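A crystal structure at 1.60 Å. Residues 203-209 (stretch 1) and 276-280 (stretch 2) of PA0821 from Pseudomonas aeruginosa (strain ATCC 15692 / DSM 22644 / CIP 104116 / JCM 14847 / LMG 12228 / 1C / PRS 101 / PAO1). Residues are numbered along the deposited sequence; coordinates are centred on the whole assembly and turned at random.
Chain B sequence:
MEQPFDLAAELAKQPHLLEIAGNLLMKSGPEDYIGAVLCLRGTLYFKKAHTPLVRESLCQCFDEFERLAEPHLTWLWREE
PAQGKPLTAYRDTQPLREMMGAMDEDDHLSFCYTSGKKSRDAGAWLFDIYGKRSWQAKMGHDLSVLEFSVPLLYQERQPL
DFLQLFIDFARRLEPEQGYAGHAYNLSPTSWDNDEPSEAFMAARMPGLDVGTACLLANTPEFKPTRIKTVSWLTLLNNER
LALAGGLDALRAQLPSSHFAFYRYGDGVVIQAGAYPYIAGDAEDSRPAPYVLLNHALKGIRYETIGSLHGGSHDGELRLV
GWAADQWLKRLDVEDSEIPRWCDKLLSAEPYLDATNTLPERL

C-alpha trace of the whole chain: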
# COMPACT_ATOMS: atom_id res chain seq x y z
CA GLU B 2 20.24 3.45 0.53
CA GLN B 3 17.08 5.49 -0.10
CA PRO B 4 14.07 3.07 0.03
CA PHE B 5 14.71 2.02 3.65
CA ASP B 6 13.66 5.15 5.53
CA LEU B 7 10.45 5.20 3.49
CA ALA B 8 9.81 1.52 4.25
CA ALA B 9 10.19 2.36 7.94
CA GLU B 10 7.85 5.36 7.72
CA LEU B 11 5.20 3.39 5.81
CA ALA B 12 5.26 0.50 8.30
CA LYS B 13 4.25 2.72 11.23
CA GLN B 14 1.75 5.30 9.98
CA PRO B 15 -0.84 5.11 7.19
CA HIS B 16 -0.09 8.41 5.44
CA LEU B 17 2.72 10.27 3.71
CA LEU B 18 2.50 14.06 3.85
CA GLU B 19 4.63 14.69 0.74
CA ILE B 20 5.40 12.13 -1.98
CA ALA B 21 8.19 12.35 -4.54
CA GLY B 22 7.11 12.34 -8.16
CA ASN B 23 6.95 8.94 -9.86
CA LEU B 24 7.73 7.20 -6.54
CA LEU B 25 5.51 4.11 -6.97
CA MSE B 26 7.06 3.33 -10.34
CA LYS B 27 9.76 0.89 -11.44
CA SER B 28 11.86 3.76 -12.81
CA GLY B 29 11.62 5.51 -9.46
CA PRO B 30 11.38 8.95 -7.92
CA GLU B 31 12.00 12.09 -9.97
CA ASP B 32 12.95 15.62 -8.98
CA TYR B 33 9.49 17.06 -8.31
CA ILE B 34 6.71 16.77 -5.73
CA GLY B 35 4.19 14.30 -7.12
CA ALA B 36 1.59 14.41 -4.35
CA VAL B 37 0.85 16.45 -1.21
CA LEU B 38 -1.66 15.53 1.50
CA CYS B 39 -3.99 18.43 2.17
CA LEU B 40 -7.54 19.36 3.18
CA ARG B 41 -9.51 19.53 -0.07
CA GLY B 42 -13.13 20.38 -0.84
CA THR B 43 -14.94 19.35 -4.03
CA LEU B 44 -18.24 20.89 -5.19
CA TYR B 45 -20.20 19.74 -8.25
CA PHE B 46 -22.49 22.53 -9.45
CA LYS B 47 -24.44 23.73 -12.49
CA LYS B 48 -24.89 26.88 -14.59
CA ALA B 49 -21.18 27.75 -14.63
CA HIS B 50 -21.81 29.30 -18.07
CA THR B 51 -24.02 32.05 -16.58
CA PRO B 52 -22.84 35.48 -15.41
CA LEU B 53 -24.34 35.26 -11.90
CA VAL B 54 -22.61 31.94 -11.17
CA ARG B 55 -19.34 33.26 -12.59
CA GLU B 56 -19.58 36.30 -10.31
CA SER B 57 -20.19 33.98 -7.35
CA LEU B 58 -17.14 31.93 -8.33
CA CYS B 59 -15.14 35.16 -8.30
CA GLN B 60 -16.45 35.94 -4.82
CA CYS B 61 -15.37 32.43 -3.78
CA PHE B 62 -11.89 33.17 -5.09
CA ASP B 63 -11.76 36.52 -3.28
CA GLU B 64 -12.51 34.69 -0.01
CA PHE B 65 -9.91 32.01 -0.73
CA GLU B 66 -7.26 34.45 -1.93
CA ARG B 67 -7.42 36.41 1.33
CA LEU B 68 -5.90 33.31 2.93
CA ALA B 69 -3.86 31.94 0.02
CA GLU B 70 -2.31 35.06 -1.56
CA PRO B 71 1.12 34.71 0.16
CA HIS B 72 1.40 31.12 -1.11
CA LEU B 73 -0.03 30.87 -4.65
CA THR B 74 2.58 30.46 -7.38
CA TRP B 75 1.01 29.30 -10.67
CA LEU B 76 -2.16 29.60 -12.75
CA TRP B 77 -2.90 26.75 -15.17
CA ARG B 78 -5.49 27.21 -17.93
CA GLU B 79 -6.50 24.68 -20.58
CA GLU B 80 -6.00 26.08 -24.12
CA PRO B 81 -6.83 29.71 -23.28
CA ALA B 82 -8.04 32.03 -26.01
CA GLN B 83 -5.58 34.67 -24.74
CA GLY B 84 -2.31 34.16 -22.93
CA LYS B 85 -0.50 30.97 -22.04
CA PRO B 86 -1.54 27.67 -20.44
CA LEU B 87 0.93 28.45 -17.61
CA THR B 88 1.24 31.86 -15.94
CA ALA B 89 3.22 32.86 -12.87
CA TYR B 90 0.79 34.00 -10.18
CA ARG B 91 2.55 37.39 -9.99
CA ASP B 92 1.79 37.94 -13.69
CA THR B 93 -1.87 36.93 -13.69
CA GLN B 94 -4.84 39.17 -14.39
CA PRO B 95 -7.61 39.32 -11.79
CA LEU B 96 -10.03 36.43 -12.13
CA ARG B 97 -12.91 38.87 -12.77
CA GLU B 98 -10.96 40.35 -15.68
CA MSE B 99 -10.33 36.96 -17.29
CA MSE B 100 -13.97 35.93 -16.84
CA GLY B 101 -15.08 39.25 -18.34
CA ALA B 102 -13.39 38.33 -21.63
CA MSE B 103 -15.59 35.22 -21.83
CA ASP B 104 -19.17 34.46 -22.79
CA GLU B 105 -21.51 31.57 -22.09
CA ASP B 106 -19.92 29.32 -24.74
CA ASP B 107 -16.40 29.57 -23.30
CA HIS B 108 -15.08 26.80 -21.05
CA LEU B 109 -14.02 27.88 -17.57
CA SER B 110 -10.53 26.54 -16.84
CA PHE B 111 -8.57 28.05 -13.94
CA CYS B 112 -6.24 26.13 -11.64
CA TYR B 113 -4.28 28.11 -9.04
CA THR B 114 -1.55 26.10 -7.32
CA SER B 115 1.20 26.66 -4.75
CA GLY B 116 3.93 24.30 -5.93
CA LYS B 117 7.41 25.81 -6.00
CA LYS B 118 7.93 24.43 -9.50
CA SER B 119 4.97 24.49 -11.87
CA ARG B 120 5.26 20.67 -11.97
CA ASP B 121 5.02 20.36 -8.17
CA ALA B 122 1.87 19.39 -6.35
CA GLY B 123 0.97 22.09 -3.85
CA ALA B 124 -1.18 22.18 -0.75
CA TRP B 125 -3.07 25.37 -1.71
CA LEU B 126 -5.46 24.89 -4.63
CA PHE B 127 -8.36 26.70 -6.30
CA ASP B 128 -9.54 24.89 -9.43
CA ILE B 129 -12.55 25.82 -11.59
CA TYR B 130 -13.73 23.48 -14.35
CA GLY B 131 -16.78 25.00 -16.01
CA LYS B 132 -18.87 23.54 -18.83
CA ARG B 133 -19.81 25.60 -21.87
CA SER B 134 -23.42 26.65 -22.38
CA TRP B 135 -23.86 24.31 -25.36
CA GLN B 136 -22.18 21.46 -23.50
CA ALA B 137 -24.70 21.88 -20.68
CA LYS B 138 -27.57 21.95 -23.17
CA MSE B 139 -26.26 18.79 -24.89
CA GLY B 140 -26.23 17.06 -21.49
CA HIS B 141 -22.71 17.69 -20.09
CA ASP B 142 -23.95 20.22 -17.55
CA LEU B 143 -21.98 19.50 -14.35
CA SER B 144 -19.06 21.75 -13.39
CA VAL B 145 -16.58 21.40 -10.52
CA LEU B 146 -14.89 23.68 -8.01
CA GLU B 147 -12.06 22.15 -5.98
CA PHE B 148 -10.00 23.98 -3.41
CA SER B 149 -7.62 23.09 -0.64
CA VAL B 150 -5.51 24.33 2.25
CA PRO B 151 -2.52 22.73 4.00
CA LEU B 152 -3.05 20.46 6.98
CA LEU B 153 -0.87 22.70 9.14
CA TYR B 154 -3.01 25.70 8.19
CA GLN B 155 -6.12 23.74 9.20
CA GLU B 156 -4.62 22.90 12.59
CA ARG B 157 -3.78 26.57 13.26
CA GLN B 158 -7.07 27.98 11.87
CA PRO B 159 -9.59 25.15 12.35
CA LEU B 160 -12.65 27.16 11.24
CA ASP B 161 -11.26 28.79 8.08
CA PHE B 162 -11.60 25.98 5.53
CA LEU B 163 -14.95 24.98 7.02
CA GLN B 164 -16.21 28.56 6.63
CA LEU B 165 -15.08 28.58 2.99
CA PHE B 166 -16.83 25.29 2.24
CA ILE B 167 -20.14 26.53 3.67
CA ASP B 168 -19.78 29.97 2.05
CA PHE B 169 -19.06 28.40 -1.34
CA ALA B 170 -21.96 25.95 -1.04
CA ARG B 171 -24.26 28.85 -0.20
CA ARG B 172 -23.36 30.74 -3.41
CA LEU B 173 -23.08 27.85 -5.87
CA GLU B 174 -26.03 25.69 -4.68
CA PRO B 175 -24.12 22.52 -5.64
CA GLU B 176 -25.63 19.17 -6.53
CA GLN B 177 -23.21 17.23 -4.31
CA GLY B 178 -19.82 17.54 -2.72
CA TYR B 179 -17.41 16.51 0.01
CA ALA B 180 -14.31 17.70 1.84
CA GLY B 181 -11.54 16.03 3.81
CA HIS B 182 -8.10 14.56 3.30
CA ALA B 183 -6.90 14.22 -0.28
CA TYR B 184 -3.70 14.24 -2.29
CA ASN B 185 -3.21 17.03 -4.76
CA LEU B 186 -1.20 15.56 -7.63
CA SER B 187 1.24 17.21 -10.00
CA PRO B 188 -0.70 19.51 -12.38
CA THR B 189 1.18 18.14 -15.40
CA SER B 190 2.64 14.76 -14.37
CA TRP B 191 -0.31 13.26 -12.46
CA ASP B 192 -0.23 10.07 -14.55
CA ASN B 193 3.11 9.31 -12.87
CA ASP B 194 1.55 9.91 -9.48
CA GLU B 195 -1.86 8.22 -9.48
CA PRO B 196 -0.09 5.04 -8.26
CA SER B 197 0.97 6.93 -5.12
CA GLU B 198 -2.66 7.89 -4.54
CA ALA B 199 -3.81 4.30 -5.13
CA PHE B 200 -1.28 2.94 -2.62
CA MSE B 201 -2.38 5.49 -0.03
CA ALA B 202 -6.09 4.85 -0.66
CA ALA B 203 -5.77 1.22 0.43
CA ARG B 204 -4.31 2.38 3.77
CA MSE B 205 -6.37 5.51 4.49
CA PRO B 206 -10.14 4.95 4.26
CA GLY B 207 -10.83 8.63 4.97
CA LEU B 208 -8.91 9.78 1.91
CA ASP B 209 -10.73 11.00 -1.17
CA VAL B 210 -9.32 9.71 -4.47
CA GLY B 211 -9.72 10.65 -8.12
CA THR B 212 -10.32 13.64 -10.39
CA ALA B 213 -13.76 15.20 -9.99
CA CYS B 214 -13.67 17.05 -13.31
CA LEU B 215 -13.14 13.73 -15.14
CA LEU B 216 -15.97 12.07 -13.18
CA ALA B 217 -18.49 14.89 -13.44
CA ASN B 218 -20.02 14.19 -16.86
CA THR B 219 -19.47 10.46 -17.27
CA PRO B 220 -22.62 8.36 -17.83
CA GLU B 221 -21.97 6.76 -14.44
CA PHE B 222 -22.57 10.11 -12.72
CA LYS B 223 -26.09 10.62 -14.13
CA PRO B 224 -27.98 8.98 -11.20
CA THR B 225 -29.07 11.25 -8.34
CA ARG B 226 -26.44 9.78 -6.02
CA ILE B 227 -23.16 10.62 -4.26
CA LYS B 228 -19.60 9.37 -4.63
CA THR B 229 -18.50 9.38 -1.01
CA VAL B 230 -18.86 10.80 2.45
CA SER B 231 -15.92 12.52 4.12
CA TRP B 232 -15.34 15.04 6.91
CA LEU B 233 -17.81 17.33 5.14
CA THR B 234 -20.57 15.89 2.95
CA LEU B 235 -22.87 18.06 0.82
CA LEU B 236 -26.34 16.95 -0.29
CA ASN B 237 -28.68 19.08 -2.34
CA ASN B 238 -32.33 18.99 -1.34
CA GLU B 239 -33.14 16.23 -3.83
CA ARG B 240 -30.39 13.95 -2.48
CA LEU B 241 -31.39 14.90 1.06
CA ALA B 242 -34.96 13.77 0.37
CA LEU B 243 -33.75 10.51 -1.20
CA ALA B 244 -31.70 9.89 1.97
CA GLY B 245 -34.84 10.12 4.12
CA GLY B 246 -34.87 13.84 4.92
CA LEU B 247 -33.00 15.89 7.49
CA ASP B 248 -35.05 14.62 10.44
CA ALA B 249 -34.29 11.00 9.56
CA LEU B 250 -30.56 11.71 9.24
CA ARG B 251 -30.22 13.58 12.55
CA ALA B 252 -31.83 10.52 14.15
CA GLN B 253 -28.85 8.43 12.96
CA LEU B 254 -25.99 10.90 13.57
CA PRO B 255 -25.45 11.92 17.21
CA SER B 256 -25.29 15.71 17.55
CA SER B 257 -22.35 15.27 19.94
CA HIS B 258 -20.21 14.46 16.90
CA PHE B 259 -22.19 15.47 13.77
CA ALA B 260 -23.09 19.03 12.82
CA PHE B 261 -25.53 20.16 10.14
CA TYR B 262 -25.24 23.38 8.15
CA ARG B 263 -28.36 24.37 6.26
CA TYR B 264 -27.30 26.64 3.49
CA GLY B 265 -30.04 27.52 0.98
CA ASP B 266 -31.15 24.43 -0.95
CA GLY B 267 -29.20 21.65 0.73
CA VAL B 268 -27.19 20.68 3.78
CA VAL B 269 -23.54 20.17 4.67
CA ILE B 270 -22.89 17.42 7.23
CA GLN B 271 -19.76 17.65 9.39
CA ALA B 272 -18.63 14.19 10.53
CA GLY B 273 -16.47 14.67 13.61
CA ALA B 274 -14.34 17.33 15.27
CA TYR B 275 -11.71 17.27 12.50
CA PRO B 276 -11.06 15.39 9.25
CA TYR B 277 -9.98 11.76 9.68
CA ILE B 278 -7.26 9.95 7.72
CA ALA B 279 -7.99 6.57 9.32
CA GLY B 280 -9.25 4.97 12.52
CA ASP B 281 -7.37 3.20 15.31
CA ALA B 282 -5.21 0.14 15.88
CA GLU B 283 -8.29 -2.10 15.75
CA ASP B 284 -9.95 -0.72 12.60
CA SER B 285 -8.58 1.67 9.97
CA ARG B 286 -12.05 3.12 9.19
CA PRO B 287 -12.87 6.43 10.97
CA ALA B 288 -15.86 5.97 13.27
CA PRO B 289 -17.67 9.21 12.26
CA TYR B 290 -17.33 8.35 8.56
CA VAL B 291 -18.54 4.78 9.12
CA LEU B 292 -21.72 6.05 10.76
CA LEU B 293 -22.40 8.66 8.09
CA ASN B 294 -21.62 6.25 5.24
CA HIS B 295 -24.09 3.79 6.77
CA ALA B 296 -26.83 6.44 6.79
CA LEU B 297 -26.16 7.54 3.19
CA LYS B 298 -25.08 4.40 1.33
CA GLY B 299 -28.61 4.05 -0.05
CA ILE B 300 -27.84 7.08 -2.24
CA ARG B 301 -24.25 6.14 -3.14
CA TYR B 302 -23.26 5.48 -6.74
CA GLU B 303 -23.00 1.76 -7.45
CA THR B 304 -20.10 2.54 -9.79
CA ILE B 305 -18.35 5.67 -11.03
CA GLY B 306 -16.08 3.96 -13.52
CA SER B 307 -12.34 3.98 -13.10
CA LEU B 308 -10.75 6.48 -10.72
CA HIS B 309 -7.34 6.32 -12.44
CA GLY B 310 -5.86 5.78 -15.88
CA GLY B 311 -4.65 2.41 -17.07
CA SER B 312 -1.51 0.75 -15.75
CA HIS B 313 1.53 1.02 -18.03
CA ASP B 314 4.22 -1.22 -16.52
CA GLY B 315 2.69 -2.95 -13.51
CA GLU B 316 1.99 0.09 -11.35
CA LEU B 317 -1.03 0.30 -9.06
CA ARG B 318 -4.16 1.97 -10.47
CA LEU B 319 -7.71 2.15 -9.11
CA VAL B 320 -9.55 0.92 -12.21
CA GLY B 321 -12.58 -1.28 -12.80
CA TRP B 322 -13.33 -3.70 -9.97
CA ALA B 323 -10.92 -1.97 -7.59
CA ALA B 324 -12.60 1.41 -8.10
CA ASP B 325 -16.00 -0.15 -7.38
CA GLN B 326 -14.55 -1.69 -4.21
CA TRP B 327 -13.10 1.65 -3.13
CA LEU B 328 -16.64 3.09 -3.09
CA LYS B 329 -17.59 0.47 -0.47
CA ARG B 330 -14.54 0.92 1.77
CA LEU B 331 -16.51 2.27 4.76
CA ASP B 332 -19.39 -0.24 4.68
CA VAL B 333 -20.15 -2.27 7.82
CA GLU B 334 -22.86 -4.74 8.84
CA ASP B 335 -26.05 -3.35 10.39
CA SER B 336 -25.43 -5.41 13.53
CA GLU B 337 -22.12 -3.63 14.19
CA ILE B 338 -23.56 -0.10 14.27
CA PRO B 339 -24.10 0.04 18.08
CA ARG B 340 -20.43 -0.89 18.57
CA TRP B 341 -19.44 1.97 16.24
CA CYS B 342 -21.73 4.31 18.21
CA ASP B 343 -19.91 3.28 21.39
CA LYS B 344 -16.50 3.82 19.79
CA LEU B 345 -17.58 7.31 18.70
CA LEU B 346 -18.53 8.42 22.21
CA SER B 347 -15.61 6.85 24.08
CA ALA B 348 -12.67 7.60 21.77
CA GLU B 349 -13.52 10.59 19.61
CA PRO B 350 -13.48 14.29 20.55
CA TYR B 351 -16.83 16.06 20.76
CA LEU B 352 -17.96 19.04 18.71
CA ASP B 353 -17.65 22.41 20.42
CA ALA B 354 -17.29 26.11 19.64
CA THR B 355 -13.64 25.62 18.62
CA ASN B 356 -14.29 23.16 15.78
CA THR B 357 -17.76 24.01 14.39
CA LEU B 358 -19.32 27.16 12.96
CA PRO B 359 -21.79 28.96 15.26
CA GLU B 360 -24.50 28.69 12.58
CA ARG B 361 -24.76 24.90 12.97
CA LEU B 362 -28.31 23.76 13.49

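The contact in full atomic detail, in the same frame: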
# COMPACT_ATOMS: atom_id res chain seq x y z
N ALA B 203 -5.58 2.51 -0.22
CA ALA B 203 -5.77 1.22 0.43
C ALA B 203 -5.47 1.27 1.92
O ALA B 203 -5.97 0.42 2.67
CB ALA B 203 -4.91 0.16 -0.26
N ARG B 204 -4.69 2.25 2.37
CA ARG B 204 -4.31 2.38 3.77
C ARG B 204 -5.11 3.42 4.54
O ARG B 204 -5.16 3.36 5.78
CB ARG B 204 -2.83 2.76 3.87
CG ARG B 204 -1.91 1.85 3.07
CD ARG B 204 -0.68 2.60 2.60
NE ARG B 204 0.04 3.21 3.71
CZ ARG B 204 1.04 2.62 4.36
NH1 ARG B 204 1.41 1.39 4.02
NH2 ARG B 204 1.66 3.24 5.35
N MSE B 205 -5.71 4.38 3.85
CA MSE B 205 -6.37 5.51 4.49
C MSE B 205 -7.82 5.62 4.02
O MSE B 205 -8.09 6.29 3.03
CB MSE B 205 -5.63 6.82 4.18
CG MSE B 205 -4.13 6.85 4.53
SE MSE B 205 -3.25 8.29 3.52
CE MSE B 205 -4.32 8.08 2.00
N PRO B 206 -8.74 4.96 4.72
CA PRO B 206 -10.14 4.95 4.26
C PRO B 206 -10.79 6.32 4.24
O PRO B 206 -11.80 6.48 3.54
CB PRO B 206 -10.84 4.02 5.26
CG PRO B 206 -9.72 3.13 5.76
CD PRO B 206 -8.53 4.04 5.86
N GLY B 207 -10.28 7.29 4.99
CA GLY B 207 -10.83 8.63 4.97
C GLY B 207 -10.33 9.52 3.86
O GLY B 207 -10.71 10.69 3.77
N LEU B 208 -9.49 8.99 2.98
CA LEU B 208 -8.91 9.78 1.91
C LEU B 208 -9.82 9.76 0.68
O LEU B 208 -10.24 8.69 0.24
CB LEU B 208 -7.55 9.19 1.54
CG LEU B 208 -6.87 9.94 0.41
CD1 LEU B 208 -5.94 11.00 1.01
CD2 LEU B 208 -6.14 8.95 -0.50
N ASP B 209 -10.08 10.94 0.12
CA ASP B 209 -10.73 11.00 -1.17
C ASP B 209 -9.72 10.75 -2.28
O ASP B 209 -8.56 11.17 -2.18
CB ASP B 209 -11.41 12.35 -1.39
CG ASP B 209 -12.06 12.45 -2.76
OD1 ASP B 209 -12.89 11.58 -3.08
OD2 ASP B 209 -11.73 13.40 -3.51
N PRO B 276 -11.12 16.44 10.26
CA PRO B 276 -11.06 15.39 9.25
C PRO B 276 -10.21 14.21 9.71
O PRO B 276 -9.24 14.37 10.45
CB PRO B 276 -10.44 16.09 8.03
CG PRO B 276 -9.69 17.25 8.59
CD PRO B 276 -10.52 17.70 9.78
N TYR B 277 -10.60 13.02 9.25
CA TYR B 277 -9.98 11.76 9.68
C TYR B 277 -9.29 11.08 8.50
O TYR B 277 -9.92 10.85 7.46
CB TYR B 277 -11.02 10.79 10.25
CG TYR B 277 -11.48 11.08 11.66
CD1 TYR B 277 -12.38 12.11 11.91
CD2 TYR B 277 -11.06 10.30 12.73
CE1 TYR B 277 -12.81 12.37 13.20
CE2 TYR B 277 -11.49 10.55 14.01
CZ TYR B 277 -12.37 11.59 14.25
OH TYR B 277 -12.81 11.86 15.53
N ILE B 278 -8.01 10.76 8.69
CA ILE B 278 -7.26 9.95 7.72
C ILE B 278 -7.66 8.49 7.84
O ILE B 278 -7.90 7.81 6.83
CB ILE B 278 -5.75 10.13 7.95
CG1 ILE B 278 -5.29 11.53 7.56
CG2 ILE B 278 -4.96 9.07 7.18
CD1 ILE B 278 -3.87 11.85 8.00
N ALA B 279 -7.73 7.98 9.06
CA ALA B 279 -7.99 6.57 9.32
C ALA B 279 -8.58 6.46 10.73
O ALA B 279 -8.96 7.46 11.34
CB ALA B 279 -6.71 5.74 9.16
N GLY B 280 -8.65 5.23 11.23
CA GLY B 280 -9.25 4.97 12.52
C GLY B 280 -8.27 4.74 13.65
O GLY B 280 -7.57 5.67 14.07
O HOH W 1 -10.67 12.82 5.51

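The contact between residues 203-209 and 276-280 is small, burying 204 Å² in all, and it centres on Ile278, Gly207 and Met205. The residues that touch are at least 70 apart in sequence. Neither side presents a strand at the point of contact: stretch 1 begins with a weakly bonded helix and continues into a type I β turn from Met205 to Leu208, while stretch 2 has no regular secondary structure.

Ile278 has the most surface covered, 65 Å², and it contributes through both backbone and side chain. Its carbonyl oxygen accepts the single direct hydrogen bond of the contact, from Gly207 N to Ile278 O at 3.1 Å, with an angle of 149° at the hydrogen. The turn leaves this amide free to reach across. Its own closing bond, from Leu208 N to Met205 O at 3.0 Å, engages the amide of the following residue instead, so consecutive amides serve different ends, one holding the turn and the other tying it to stretch 2. Pro206, whose nitrogen carries no hydrogen, lies 3.6 Å from the same acceptor (Pro206 N to Ile278 O) without donating to it.

Gly207 follows with 34 Å² covered, and here the absence of a side chain is decisive. The CA of Gly207 comes 4.7 Å from the CA of Ile278, and a CB built on Gly207 would point toward stretch 2, 2.0 Å from Tyr277 O and 3.1 Å from Ile278 O. The first distance is a clash and the second is tight, so a β-carbon could not be accommodated in the deposited arrangement. Without one, the α-carbon approaches closely enough for a CA-H···O contact, Gly207 CA to Tyr277 O at 3.5 Å, with an angle of 158° at the hydrogen. Water 1 also bridges this junction, donating to both backbone carbonyls, at 2.8 Å from its oxygen to Gly207 O and 2.9 Å to Tyr277 O. Two acceptors that could not bond to each other are thus linked through a shared donor. The Tyr277 side chain takes no part: its end leads away from stretch 1, and its hydroxyl is hydrogen-bonded elsewhere in the structure.

Met205, a selenomethionine with 32 Å² covered, takes part in the closer of the two apolar side-chain contacts. Its CA-to-CB bond points sideways and the end of its side chain leads away, so the approach is by the middle of the side chain, Met205 CG lying 3.6 Å from Ile278 CG2. The m rotamer at chi1 of Ile278 (-69°) accompanies this approach; although the CA-to-CB bond of that residue points away from stretch 1, the CG2 methyl still packs against Met205. A looser apolar pairing lies beside it, where Pro206 CD is 4.1 Å from Ala279 CB. Together these contacts set modest side-chain packing next to a backbone junction made of one direct hydrogen bond, one CA-H···O contact and one water bridge.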